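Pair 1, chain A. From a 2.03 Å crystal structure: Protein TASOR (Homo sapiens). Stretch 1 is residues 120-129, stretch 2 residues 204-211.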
# COMPACT_ATOMS: atom_id res chain seq x y z
N PRO A 120 12.58 13.42 -2.38
CA PRO A 120 12.69 13.41 -0.91
C PRO A 120 11.73 14.41 -0.28
O PRO A 120 11.44 15.47 -0.84
CB PRO A 120 14.15 13.82 -0.66
CG PRO A 120 14.87 13.42 -1.90
CD PRO A 120 13.89 13.69 -3.01
N LEU A 121 11.27 14.07 0.92
CA LEU A 121 10.43 14.99 1.67
C LEU A 121 11.25 16.19 2.15
O LEU A 121 12.44 16.07 2.46
CB LEU A 121 9.80 14.30 2.87
CG LEU A 121 8.89 13.12 2.57
CD1 LEU A 121 8.54 12.36 3.84
CD2 LEU A 121 7.63 13.63 1.90
N ASP A 122 10.60 17.35 2.19
CA ASP A 122 11.20 18.56 2.71
C ASP A 122 11.14 18.57 4.24
O ASP A 122 10.21 18.03 4.84
CB ASP A 122 10.49 19.80 2.16
CG ASP A 122 10.66 19.95 0.66
OD1 ASP A 122 11.53 19.28 0.07
OD2 ASP A 122 9.91 20.76 0.06
N THR A 123 12.13 19.21 4.86
CA THR A 123 12.13 19.33 6.32
C THR A 123 10.91 20.12 6.80
O THR A 123 10.55 21.14 6.21
CB THR A 123 13.39 20.03 6.83
OG1 THR A 123 14.54 19.46 6.20
CG2 THR A 123 13.50 19.88 8.34
N GLY A 124 10.29 19.63 7.87
CA GLY A 124 9.09 20.26 8.37
C GLY A 124 7.82 19.87 7.64
O GLY A 124 6.76 20.41 7.95
N ALA A 125 7.91 18.96 6.67
CA ALA A 125 6.72 18.51 5.95
C ALA A 125 5.76 17.81 6.89
O ALA A 125 6.16 17.13 7.85
CB ALA A 125 7.11 17.56 4.83
N MET A 126 4.47 17.95 6.59
CA MET A 126 3.41 17.28 7.32
C MET A 126 2.58 16.47 6.34
O MET A 126 2.35 16.90 5.20
CB MET A 126 2.54 18.31 8.05
CG MET A 126 1.20 17.79 8.52
SD MET A 126 0.42 18.87 9.77
CE MET A 126 1.74 19.88 10.35
N GLY A 127 2.10 15.30 6.78
CA GLY A 127 1.39 14.42 5.88
C GLY A 127 0.52 13.43 6.63
O GLY A 127 0.63 13.26 7.85
N ASP A 128 -0.34 12.77 5.86
CA ASP A 128 -1.20 11.70 6.34
C ASP A 128 -0.86 10.43 5.57
O ASP A 128 -0.80 10.46 4.34
CB ASP A 128 -2.68 12.05 6.12
CG ASP A 128 -3.12 13.25 6.92
OD1 ASP A 128 -2.82 13.29 8.13
OD2 ASP A 128 -3.75 14.15 6.33
N VAL A 129 -0.66 9.33 6.28
CA VAL A 129 -0.33 8.05 5.65
C VAL A 129 -1.41 7.05 6.03
O VAL A 129 -1.67 6.84 7.22
CB VAL A 129 1.06 7.55 6.07
CG1 VAL A 129 1.37 6.23 5.41
CG2 VAL A 129 2.12 8.59 5.73
N VAL A 204 -4.63 5.02 9.93
CA VAL A 204 -4.18 6.30 9.41
C VAL A 204 -3.32 6.98 10.47
O VAL A 204 -3.68 7.00 11.65
CB VAL A 204 -5.35 7.22 9.02
CG1 VAL A 204 -4.84 8.45 8.29
CG2 VAL A 204 -6.36 6.46 8.15
N VAL A 205 -2.18 7.51 10.05
CA VAL A 205 -1.30 8.28 10.92
C VAL A 205 -1.01 9.61 10.24
O VAL A 205 -1.00 9.73 9.01
CB VAL A 205 0.02 7.55 11.20
CG1 VAL A 205 -0.22 6.27 11.98
CG2 VAL A 205 0.75 7.27 9.89
N SER A 206 -0.79 10.63 11.06
CA SER A 206 -0.29 11.91 10.61
C SER A 206 1.16 12.04 11.09
O SER A 206 1.47 11.66 12.22
CB SER A 206 -1.14 13.05 11.16
OG SER A 206 -2.42 13.07 10.54
N PHE A 207 2.04 12.54 10.23
CA PHE A 207 3.44 12.67 10.58
C PHE A 207 3.93 14.09 10.36
O PHE A 207 3.36 14.86 9.59
CB PHE A 207 4.34 11.71 9.77
CG PHE A 207 4.46 12.06 8.30
CD1 PHE A 207 5.37 13.02 7.87
CD2 PHE A 207 3.71 11.40 7.35
CE1 PHE A 207 5.48 13.34 6.52
CE2 PHE A 207 3.83 11.70 6.00
CZ PHE A 207 4.72 12.68 5.59
N THR A 208 5.01 14.42 11.04
CA THR A 208 5.85 15.53 10.62
C THR A 208 7.23 14.97 10.32
O THR A 208 7.63 13.94 10.88
CB THR A 208 5.94 16.65 11.67
OG1 THR A 208 6.36 16.11 12.93
CG2 THR A 208 4.59 17.32 11.82
N TYR A 209 7.91 15.59 9.37
CA TYR A 209 9.20 15.13 8.89
C TYR A 209 10.27 16.20 9.15
O TYR A 209 10.09 17.37 8.81
CB TYR A 209 9.11 14.78 7.39
CG TYR A 209 10.41 14.28 6.79
CD1 TYR A 209 10.79 12.94 6.91
CD2 TYR A 209 11.24 15.13 6.08
CE1 TYR A 209 11.97 12.48 6.35
CE2 TYR A 209 12.42 14.67 5.53
CZ TYR A 209 12.78 13.35 5.67
OH TYR A 209 13.95 12.91 5.12
N LYS A 210 11.38 15.76 9.77
CA LYS A 210 12.62 16.50 10.05
C LYS A 210 13.77 15.68 9.46
O LYS A 210 13.95 14.53 9.86
CB LYS A 210 12.89 16.61 11.58
CG LYS A 210 12.16 17.59 12.56
CD LYS A 210 12.53 19.11 12.32
CE LYS A 210 12.02 20.16 13.40
NZ LYS A 210 10.53 20.02 13.74
N ASP A 211 14.55 16.23 8.52
CA ASP A 211 15.64 15.39 7.98
C ASP A 211 16.85 15.25 8.92
O ASP A 211 16.91 15.84 10.00
CB ASP A 211 16.15 15.91 6.63
CG ASP A 211 16.50 17.38 6.66
OD1 ASP A 211 17.33 17.82 5.83
OD2 ASP A 211 15.93 18.09 7.51

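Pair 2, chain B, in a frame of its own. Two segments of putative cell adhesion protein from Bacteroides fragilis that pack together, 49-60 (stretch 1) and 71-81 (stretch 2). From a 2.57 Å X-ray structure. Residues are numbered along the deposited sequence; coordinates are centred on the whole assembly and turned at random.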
# COMPACT_ATOMS: atom_id res chain seq x y z
N PHE B 49 24.16 15.43 -9.27
CA PHE B 49 24.54 16.14 -8.05
C PHE B 49 26.04 16.08 -7.89
O PHE B 49 26.68 15.22 -8.48
CB PHE B 49 23.85 15.51 -6.84
CG PHE B 49 22.38 15.80 -6.66
CD1 PHE B 49 21.67 16.50 -7.63
CD2 PHE B 49 21.69 15.33 -5.55
CE1 PHE B 49 20.30 16.72 -7.50
CE2 PHE B 49 20.32 15.57 -5.40
CZ PHE B 49 19.63 16.27 -6.38
N LEU B 50 26.61 16.99 -7.08
CA LEU B 50 28.04 16.97 -6.79
C LEU B 50 28.28 15.87 -5.80
O LEU B 50 27.42 15.67 -4.95
CB LEU B 50 28.54 18.29 -6.20
CG LEU B 50 28.34 19.59 -6.95
CD1 LEU B 50 28.79 20.74 -6.08
CD2 LEU B 50 29.12 19.61 -8.24
N LEU B 51 29.45 15.20 -5.87
CA LEU B 51 29.80 14.18 -4.89
C LEU B 51 29.80 14.84 -3.53
O LEU B 51 30.24 15.98 -3.42
CB LEU B 51 31.17 13.55 -5.22
CG LEU B 51 31.30 12.87 -6.60
CD1 LEU B 51 32.74 12.46 -6.88
CD2 LEU B 51 30.37 11.67 -6.71
N GLU B 52 29.23 14.20 -2.52
CA GLU B 52 29.11 14.81 -1.19
C GLU B 52 30.48 15.07 -0.54
O GLU B 52 31.40 14.25 -0.63
CB GLU B 52 28.21 13.98 -0.25
CG GLU B 52 26.76 13.82 -0.73
CD GLU B 52 25.97 15.09 -1.04
OE1 GLU B 52 26.11 16.07 -0.27
OE2 GLU B 52 25.21 15.10 -2.04
N ASP B 53 30.64 16.27 0.02
CA ASP B 53 31.86 16.69 0.70
C ASP B 53 32.21 15.69 1.82
O ASP B 53 31.33 15.33 2.60
CB ASP B 53 31.64 18.11 1.26
CG ASP B 53 32.90 18.80 1.73
OD1 ASP B 53 33.34 18.53 2.86
OD2 ASP B 53 33.40 19.68 1.00
N GLY B 54 33.46 15.23 1.83
CA GLY B 54 33.97 14.29 2.82
C GLY B 54 33.86 12.83 2.43
O GLY B 54 34.41 11.96 3.12
N SER B 55 33.15 12.54 1.34
CA SER B 55 33.01 11.18 0.81
C SER B 55 34.31 10.77 0.12
O SER B 55 35.14 11.62 -0.18
CB SER B 55 31.83 11.07 -0.14
OG SER B 55 32.05 11.72 -1.37
N THR B 56 34.50 9.47 -0.07
CA THR B 56 35.71 8.97 -0.71
C THR B 56 35.35 8.23 -1.97
O THR B 56 34.24 7.68 -2.07
CB THR B 56 36.54 8.05 0.22
OG1 THR B 56 35.78 6.90 0.60
CG2 THR B 56 37.08 8.78 1.44
N ILE B 57 36.26 8.24 -2.95
CA ILE B 57 36.09 7.49 -4.20
C ILE B 57 37.32 6.63 -4.38
O ILE B 57 38.41 7.06 -4.03
CB ILE B 57 35.77 8.35 -5.47
CG1 ILE B 57 36.94 9.19 -5.95
CG2 ILE B 57 34.52 9.21 -5.33
CD1 ILE B 57 37.44 8.72 -7.26
N ARG B 58 37.16 5.42 -4.90
CA ARG B 58 38.24 4.52 -5.28
C ARG B 58 38.35 4.45 -6.80
O ARG B 58 37.37 4.14 -7.48
CB ARG B 58 38.09 3.09 -4.72
CG ARG B 58 39.09 2.10 -5.35
CD ARG B 58 39.15 0.75 -4.68
NE ARG B 58 39.41 0.86 -3.24
CZ ARG B 58 40.61 0.91 -2.68
NH1 ARG B 58 41.71 0.82 -3.42
NH2 ARG B 58 40.73 1.03 -1.37
N LEU B 59 39.54 4.68 -7.31
CA LEU B 59 39.80 4.56 -8.73
C LEU B 59 40.41 3.18 -8.94
O LEU B 59 41.45 2.89 -8.36
CB LEU B 59 40.75 5.71 -9.13
CG LEU B 59 40.94 6.04 -10.61
CD1 LEU B 59 39.70 6.65 -11.20
CD2 LEU B 59 42.04 7.03 -10.76
N VAL B 60 39.68 2.28 -9.66
CA VAL B 60 40.06 0.89 -9.98
C VAL B 60 40.58 0.90 -11.42
O VAL B 60 39.84 1.28 -12.33
CB VAL B 60 38.88 -0.14 -9.80
CG1 VAL B 60 39.36 -1.58 -9.99
CG2 VAL B 60 38.16 0.02 -8.46
N GLU B 71 48.44 -2.16 -8.54
CA GLU B 71 49.45 -1.12 -8.33
C GLU B 71 48.89 0.30 -8.58
O GLU B 71 49.33 1.25 -7.92
CB GLU B 71 50.71 -1.36 -9.20
CG GLU B 71 50.47 -1.48 -10.70
CD GLU B 71 50.47 -2.88 -11.29
OE1 GLU B 71 49.56 -3.68 -10.96
OE2 GLU B 71 51.36 -3.16 -12.13
N TYR B 72 47.92 0.44 -9.50
CA TYR B 72 47.35 1.75 -9.82
C TYR B 72 46.04 2.02 -9.06
O TYR B 72 45.34 3.00 -9.36
CB TYR B 72 47.14 1.89 -11.34
CG TYR B 72 48.40 1.98 -12.16
CD1 TYR B 72 49.57 2.52 -11.63
CD2 TYR B 72 48.41 1.58 -13.50
CE1 TYR B 72 50.74 2.61 -12.39
CE2 TYR B 72 49.57 1.68 -14.27
CZ TYR B 72 50.73 2.20 -13.71
OH TYR B 72 51.87 2.31 -14.46
N SER B 73 45.72 1.18 -8.05
CA SER B 73 44.53 1.37 -7.23
C SER B 73 44.76 2.59 -6.32
O SER B 73 45.78 2.65 -5.63
CB SER B 73 44.21 0.11 -6.43
OG SER B 73 42.84 0.04 -6.10
N LYS B 74 43.85 3.59 -6.38
CA LYS B 74 43.99 4.85 -5.63
C LYS B 74 42.67 5.31 -5.04
O LYS B 74 41.63 5.20 -5.69
CB LYS B 74 44.58 5.96 -6.53
CG LYS B 74 45.11 7.20 -5.78
CD LYS B 74 46.58 7.10 -5.42
CE LYS B 74 46.78 6.99 -3.93
NZ LYS B 74 48.22 6.92 -3.57
N ALA B 75 42.73 5.89 -3.82
CA ALA B 75 41.59 6.44 -3.09
C ALA B 75 41.69 7.96 -3.01
O ALA B 75 42.80 8.50 -2.89
CB ALA B 75 41.54 5.84 -1.70
N TYR B 76 40.54 8.65 -3.10
CA TYR B 76 40.52 10.12 -3.06
C TYR B 76 39.49 10.65 -2.07
O TYR B 76 38.48 9.99 -1.85
CB TYR B 76 40.22 10.70 -4.45
CG TYR B 76 41.33 10.46 -5.44
CD1 TYR B 76 41.38 9.29 -6.20
CD2 TYR B 76 42.32 11.42 -5.65
CE1 TYR B 76 42.40 9.07 -7.12
CE2 TYR B 76 43.35 11.20 -6.56
CZ TYR B 76 43.38 10.02 -7.30
OH TYR B 76 44.36 9.80 -8.24
N LEU B 77 39.76 11.83 -1.48
CA LEU B 77 38.83 12.50 -0.57
C LEU B 77 38.18 13.66 -1.32
O LEU B 77 38.86 14.40 -2.04
CB LEU B 77 39.53 12.97 0.72
CG LEU B 77 38.63 13.67 1.76
CD1 LEU B 77 37.71 12.69 2.46
CD2 LEU B 77 39.45 14.39 2.77
N VAL B 78 36.86 13.77 -1.20
CA VAL B 78 36.08 14.80 -1.88
C VAL B 78 35.96 16.03 -0.97
O VAL B 78 35.63 15.90 0.21
CB VAL B 78 34.68 14.28 -2.32
CG1 VAL B 78 33.83 15.37 -2.99
CG2 VAL B 78 34.78 13.04 -3.21
N ARG B 79 36.23 17.20 -1.54
CA ARG B 79 36.06 18.50 -0.91
C ARG B 79 35.50 19.45 -1.95
O ARG B 79 36.15 19.72 -2.97
CB ARG B 79 37.35 19.07 -0.26
CG ARG B 79 37.87 18.34 0.99
CD ARG B 79 36.93 18.33 2.19
NE ARG B 79 37.39 17.35 3.18
CZ ARG B 79 36.66 16.90 4.19
NH1 ARG B 79 35.42 17.32 4.37
NH2 ARG B 79 37.17 16.00 5.03
N ASN B 80 34.26 19.91 -1.72
CA ASN B 80 33.55 20.84 -2.60
C ASN B 80 34.12 22.25 -2.40
O ASN B 80 33.41 23.19 -2.01
CB ASN B 80 32.04 20.77 -2.34
CG ASN B 80 31.38 19.51 -2.86
OD1 ASN B 80 32.00 18.66 -3.52
ND2 ASN B 80 30.10 19.37 -2.59
N ALA B 81 35.42 22.38 -2.70
CA ALA B 81 36.22 23.58 -2.54
C ALA B 81 36.56 24.26 -3.87
O ALA B 81 37.19 25.31 -3.84
CB ALA B 81 37.49 23.24 -1.78

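Both pairs consist of a type II beta turn that leads into a strand, packed against a second strand running antiparallel to the first. The strand axes approach to 4.7 Å in each case, with 162° between their N-to-C directions in pair 1 and 153° in pair 2, and the N, CA and C atoms of 14 central residues superpose with an RMSD of 0.6 Å. The register is the same: Gly127(A) faces Phe207(A) as Ile57(B) faces Tyr76(B), both hydrogen-bonded pairs, while Asp128(A) with Ser206(A) and Arg58(B) with Ala75(B) are non-hydrogen-bonded pairs.

The backbone bonds repeat accordingly. Phe207(A) N donates to Gly127(A) O at 2.9 Å, and Tyr76(B) N to Ile57(B) O at 2.8 Å; Gly127(A) N to Phe207(A) O measures 3.1 Å and Ile57(B) N to Tyr76(B) O 3.0 Å. At the turn, Gly124(A) N reaches Tyr209(A) O at a very short 2.5 Å, whereas Gly54(B) N to Val78(B) O is 2.8 Å. The CA atoms of Gly124(A) and Gly54(B) fall 0.4 Å apart after superposition. Their phi/psi values, 82/3 for Gly124(A) and 93/-10 for Gly54(B), would jam a CB against the preceding carbonyl oxygen, so the turn itself calls for glycine.

The clearest difference in packing lies at the aromatic position. Phe207(A) and Tyr76(B) have CA atoms 0.2 Å apart after superposition, but their side-chain centres lie 5.1 Å apart, because chi1 is 70° (p) in the first and -67° (m) in the second. The Phe207(A) ring lies across its neighbour strand: Gly127(A) CA sits over one face, 4.0 Å from the ring centroid, and Val129(A) CG2 meets the edge, 3.6 Å from Phe207(A) CE2. An ideal CB on Gly127(A) would come within 2.6 Å of Phe207(A) CZ, a clash. In pair 2 the matching position carries Ile57(B), and the ring is directed elsewhere; Ile57(B) CG1 packs 3.9 Å from Tyr76(B) CB, and Leu59(B) CD2 lies 4.2 Å from Tyr76(B) CE1.

Beside the turn, the matched leucines Leu121(A) and Leu51(B) share m,t rotamers but meet different partners. Leu121(A) CB stands over the Tyr209(A) ring, 3.8 Å from its centroid and 20° off the normal, a CH-pi contact. Val78(B) replaces the ring with a compact aliphatic side chain, its CG1 3.9 Å from Leu51(B) CB.

Polar anchoring also changes. Thr123(A) OG1 donates to Asp211(A) OD2 at 2.4 Å, although its modelled place is less sure. The matching Asp53(B) has two acceptors in use: OD1 forms a salt bridge with Arg79(B) NH1 at 2.8 Å, and OD2 accepts from Asn80(B) N at 2.9 Å. Farther along, Ser206(A) OG donates to Asp128(A) OD1 at 2.5 Å, directly across the pair. Arg58(B) faces Ala75(B), which offers no side-chain acceptor; its NH1 instead donates to Ser73(B) OG at 3.0 Å.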